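Local coordinates for protein MxaA (Stigmatella aurantiaca, PDB 4W4T) that forms the terminal reductase domain of the myxalamid PKS-NRPS pathway, a short-chain-dehydrogenase-like Rossmann-fold unit that binds NADPH and yields primary alcohols, at residues N312-M325 with C395-L407. Sequence-based numbering, arbitrary orientation.
Sequences NPQFVRADEMWNYM and CPSVDASLISTYL
Y324 and A400 bring the backbones closest, 4.7 Å between CA atoms, where helices 318-325 and 400-407 cross at -59° with axes 9.1 Å apart; their leading loops run alongside each other. The Y324 ring lies flat over the D399-A400 peptide, A400 N 3.5 Å above its plane near the centre; the opposite face meets E320 O. Water 3 links Y324 OH to V398 O; water 4 also sits on Y324 OH but reaches V398 O only weakly. Replacing Y324 by alanine removes ring and hydroxyl, and would probably uncover this peptide and leave both waters without their phenol partner. D399 caps its helix, accepting from L402 N. I403 CD1 meets SE of M321, a selenomethionine, at 3.9 Å. Q314 OE1 accepts from V398 N (3.1 Å) in the carbonyl plane on a lone pair, while NE2 bonds V398 O weakly; CG anti to the backbone N (chi1 168°) and a bend at chi2 bring the amide there. N312 ND2 bonds L284 O and, weakly, P396 O. V316 CG2, on V398 CG1 (4.1 Å), also touches L282; M325 CG, on I403 CG2 (4.0 Å), borders helix 261-272. Thus the loop-helix unit following sheet strand 307-310 packs against the C-terminal one.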
# COMPACT_ATOMS: atom_id res chain seq x y z
N ASN A 312 13.25 25.37 -6.56
CA ASN A 312 14.64 25.66 -6.86
C ASN A 312 14.72 26.20 -8.29
O ASN A 312 14.30 25.52 -9.23
CB ASN A 312 15.49 24.41 -6.69
CG ASN A 312 16.96 24.74 -6.48
OD1 ASN A 312 17.48 25.70 -7.04
ND2 ASN A 312 17.63 23.95 -5.64
N PRO A 313 15.25 27.43 -8.45
CA PRO A 313 15.43 28.00 -9.79
C PRO A 313 16.37 27.16 -10.67
O PRO A 313 16.29 27.24 -11.89
CB PRO A 313 16.05 29.38 -9.50
CG PRO A 313 15.72 29.66 -8.07
CD PRO A 313 15.73 28.33 -7.40
N GLN A 314 17.25 26.39 -10.04
CA GLN A 314 18.19 25.54 -10.78
C GLN A 314 17.78 24.08 -10.69
O GLN A 314 17.71 23.53 -9.60
CB GLN A 314 19.62 25.74 -10.23
CG GLN A 314 20.67 24.70 -10.70
CD GLN A 314 21.30 23.88 -9.54
OE1 GLN A 314 20.80 23.89 -8.41
NE2 GLN A 314 22.39 23.16 -9.84
N PHE A 315 17.47 23.44 -11.81
CA PHE A 315 17.14 22.01 -11.77
C PHE A 315 18.41 21.18 -11.66
O PHE A 315 19.51 21.66 -11.93
CB PHE A 315 16.34 21.58 -13.02
CG PHE A 315 17.16 21.59 -14.29
CD1 PHE A 315 17.92 20.49 -14.67
CD2 PHE A 315 17.16 22.70 -15.11
CE1 PHE A 315 18.68 20.51 -15.84
CE2 PHE A 315 17.91 22.73 -16.28
CZ PHE A 315 18.66 21.63 -16.64
N VAL A 316 18.27 19.92 -11.27
CA VAL A 316 19.39 19.00 -11.31
C VAL A 316 18.99 17.85 -12.22
O VAL A 316 17.81 17.50 -12.30
CB VAL A 316 19.78 18.50 -9.88
CG1 VAL A 316 18.67 17.66 -9.30
CG2 VAL A 316 21.08 17.72 -9.91
N ARG A 317 19.94 17.28 -12.96
CA ARG A 317 19.65 16.10 -13.76
C ARG A 317 19.89 14.86 -12.92
O ARG A 317 20.68 14.89 -11.98
CB ARG A 317 20.51 16.09 -15.03
CG ARG A 317 20.14 17.21 -15.98
CD ARG A 317 21.04 17.30 -17.18
NE ARG A 317 22.43 17.50 -16.80
CZ ARG A 317 23.35 16.54 -16.83
NH1 ARG A 317 23.00 15.33 -17.24
NH2 ARG A 317 24.60 16.80 -16.46
N ALA A 318 19.19 13.77 -13.24
CA ALA A 318 19.35 12.53 -12.48
C ALA A 318 20.81 12.05 -12.44
O ALA A 318 21.29 11.60 -11.39
CB ALA A 318 18.46 11.44 -13.07
N ASP A 319 21.52 12.13 -13.56
CA ASP A 319 22.88 11.58 -13.56
C ASP A 319 23.81 12.42 -12.68
O ASP A 319 24.77 11.90 -12.13
CB ASP A 319 23.46 11.44 -14.99
CG ASP A 319 23.51 12.76 -15.77
OD1 ASP A 319 23.43 13.85 -15.17
OD2 ASP A 319 23.64 12.70 -17.01
N GLU A 320 23.50 13.70 -12.51
CA GLU A 320 24.24 14.53 -11.56
C GLU A 320 23.95 14.06 -10.13
O GLU A 320 24.86 13.93 -9.30
CB GLU A 320 23.88 16.01 -11.72
CG GLU A 320 24.16 16.58 -13.10
CD GLU A 320 23.75 18.04 -13.25
OE1 GLU A 320 22.55 18.36 -13.05
OE2 GLU A 320 24.64 18.86 -13.56
N MSE A 321 22.69 13.78 -9.84
CA MSE A 321 22.32 13.25 -8.53
C MSE A 321 23.12 11.99 -8.21
O MSE A 321 23.66 11.86 -7.13
CB MSE A 321 20.83 12.94 -8.46
CG MSE A 321 19.95 14.13 -8.20
SE MSE A 321 20.26 14.86 -6.39
CE MSE A 321 20.03 13.27 -5.31
N TRP A 322 23.20 11.05 -9.15
CA TRP A 322 23.91 9.82 -8.85
C TRP A 322 25.40 10.11 -8.68
O TRP A 322 26.04 9.52 -7.82
CB TRP A 322 23.67 8.75 -9.92
CG TRP A 322 22.24 8.67 -10.41
CD1 TRP A 322 21.83 8.51 -11.70
CD2 TRP A 322 21.04 8.74 -9.61
NE1 TRP A 322 20.45 8.48 -11.76
CE2 TRP A 322 19.95 8.63 -10.50
CE3 TRP A 322 20.79 8.90 -8.25
CZ2 TRP A 322 18.62 8.66 -10.06
CZ3 TRP A 322 19.47 8.93 -7.81
CH2 TRP A 322 18.40 8.81 -8.71
N ASN A 323 25.94 11.05 -9.47
CA ASN A 323 27.33 11.46 -9.27
C ASN A 323 27.55 11.94 -7.83
O ASN A 323 28.54 11.58 -7.20
CB ASN A 323 27.74 12.57 -10.24
CG ASN A 323 27.83 12.09 -11.69
OD1 ASN A 323 27.95 10.90 -11.97
ND2 ASN A 323 27.77 13.04 -12.62
N TYR A 324 26.62 12.75 -7.32
CA TYR A 324 26.80 13.33 -5.99
C TYR A 324 26.76 12.24 -4.93
O TYR A 324 27.47 12.29 -3.93
CB TYR A 324 25.72 14.40 -5.69
CG TYR A 324 25.70 15.58 -6.65
CD1 TYR A 324 26.85 15.97 -7.32
CD2 TYR A 324 24.52 16.28 -6.89
CE1 TYR A 324 26.83 17.05 -8.20
CE2 TYR A 324 24.49 17.36 -7.77
CZ TYR A 324 25.65 17.74 -8.42
OH TYR A 324 25.64 18.79 -9.30
N MSE A 325 25.90 11.24 -5.16
CA MSE A 325 25.77 10.15 -4.20
C MSE A 325 26.95 9.17 -4.24
O MSE A 325 27.38 8.67 -3.20
CB MSE A 325 24.44 9.44 -4.44
CG MSE A 325 23.29 10.40 -4.14
SE MSE A 325 21.58 9.53 -4.43
CE MSE A 325 21.69 8.24 -2.97
N CYS A 395 17.51 30.41 -2.79
CA CYS A 395 17.50 28.96 -2.70
C CYS A 395 18.89 28.37 -2.86
O CYS A 395 19.62 28.75 -3.78
CB CYS A 395 16.56 28.38 -3.75
SG CYS A 395 16.22 26.62 -3.53
N PRO A 396 19.28 27.47 -1.96
CA PRO A 396 20.57 26.79 -2.11
C PRO A 396 20.64 25.98 -3.40
O PRO A 396 19.63 25.47 -3.88
CB PRO A 396 20.64 25.87 -0.88
CG PRO A 396 19.71 26.50 0.13
CD PRO A 396 18.63 27.16 -0.68
N SER A 397 21.83 25.91 -3.97
CA SER A 397 22.08 25.09 -5.15
C SER A 397 22.12 23.62 -4.79
O SER A 397 22.54 23.25 -3.69
CB SER A 397 23.41 25.48 -5.81
OG SER A 397 23.47 26.87 -6.03
N VAL A 398 21.71 22.77 -5.72
CA VAL A 398 21.88 21.34 -5.54
C VAL A 398 23.27 21.00 -6.07
O VAL A 398 23.57 21.21 -7.25
CB VAL A 398 20.81 20.52 -6.25
CG1 VAL A 398 21.06 19.01 -6.04
CG2 VAL A 398 19.43 20.89 -5.72
N ASP A 399 24.13 20.53 -5.18
CA ASP A 399 25.48 20.14 -5.57
C ASP A 399 25.99 19.03 -4.65
O ASP A 399 25.27 18.59 -3.76
CB ASP A 399 26.43 21.35 -5.54
CG ASP A 399 26.42 22.10 -4.21
OD1 ASP A 399 26.16 21.48 -3.15
OD2 ASP A 399 26.69 23.32 -4.23
N ALA A 400 27.22 18.57 -4.87
CA ALA A 400 27.73 17.48 -4.05
C ALA A 400 27.70 17.83 -2.55
O ALA A 400 27.41 16.98 -1.72
CB ALA A 400 29.14 17.09 -4.50
N SER A 401 27.96 19.09 -2.22
CA SER A 401 27.96 19.51 -0.83
C SER A 401 26.57 19.38 -0.17
O SER A 401 26.47 18.86 0.94
CB SER A 401 28.44 20.96 -0.71
OG SER A 401 28.56 21.33 0.66
N LEU A 402 25.53 19.88 -0.84
CA LEU A 402 24.16 19.76 -0.31
C LEU A 402 23.82 18.28 -0.12
O LEU A 402 23.32 17.87 0.92
CB LEU A 402 23.13 20.41 -1.24
CG LEU A 402 21.67 20.36 -0.70
CD1 LEU A 402 21.53 21.31 0.48
CD2 LEU A 402 20.65 20.66 -1.77
N ILE A 403 24.10 17.47 -1.14
CA ILE A 403 23.78 16.05 -1.03
C ILE A 403 24.58 15.40 0.10
O ILE A 403 24.05 14.56 0.81
CB ILE A 403 24.03 15.32 -2.35
CG1 ILE A 403 23.11 15.88 -3.44
CG2 ILE A 403 23.84 13.80 -2.20
CD1 ILE A 403 21.67 16.07 -3.01
N SER A 404 25.82 15.82 0.31
CA SER A 404 26.60 15.26 1.42
C SER A 404 25.98 15.65 2.77
O SER A 404 25.91 14.83 3.69
CB SER A 404 28.05 15.72 1.36
OG SER A 404 28.78 15.16 2.44
N THR A 405 25.53 16.89 2.87
CA THR A 405 24.83 17.35 4.08
C THR A 405 23.63 16.45 4.36
O THR A 405 23.45 15.96 5.48
CB THR A 405 24.41 18.82 3.94
OG1 THR A 405 25.59 19.63 3.86
CG2 THR A 405 23.56 19.27 5.15
N TYR A 406 22.83 16.21 3.33
CA TYR A 406 21.64 15.35 3.45
C TYR A 406 22.02 13.93 3.85
O TYR A 406 21.52 13.39 4.84
CB TYR A 406 20.86 15.32 2.14
CG TYR A 406 20.10 16.59 1.79
CD1 TYR A 406 19.96 17.62 2.71
CD2 TYR A 406 19.50 16.74 0.55
CE1 TYR A 406 19.25 18.77 2.39
CE2 TYR A 406 18.77 17.88 0.22
CZ TYR A 406 18.64 18.89 1.15
OH TYR A 406 17.91 20.02 0.84
N LEU A 407 22.90 13.30 3.07
CA LEU A 407 23.27 11.92 3.35
C LEU A 407 23.93 11.77 4.74
O LEU A 407 23.66 10.80 5.43
CB LEU A 407 24.20 11.40 2.25
CG LEU A 407 23.54 11.33 0.87
CD1 LEU A 407 24.53 10.84 -0.21
CD2 LEU A 407 22.30 10.45 0.90
O HOH W 1 19.45 27.47 -6.63
O HOH W 2 28.04 14.18 -1.96
O HOH W 3 26.01 21.87 -8.95
O HOH W 4 23.41 19.87 -10.32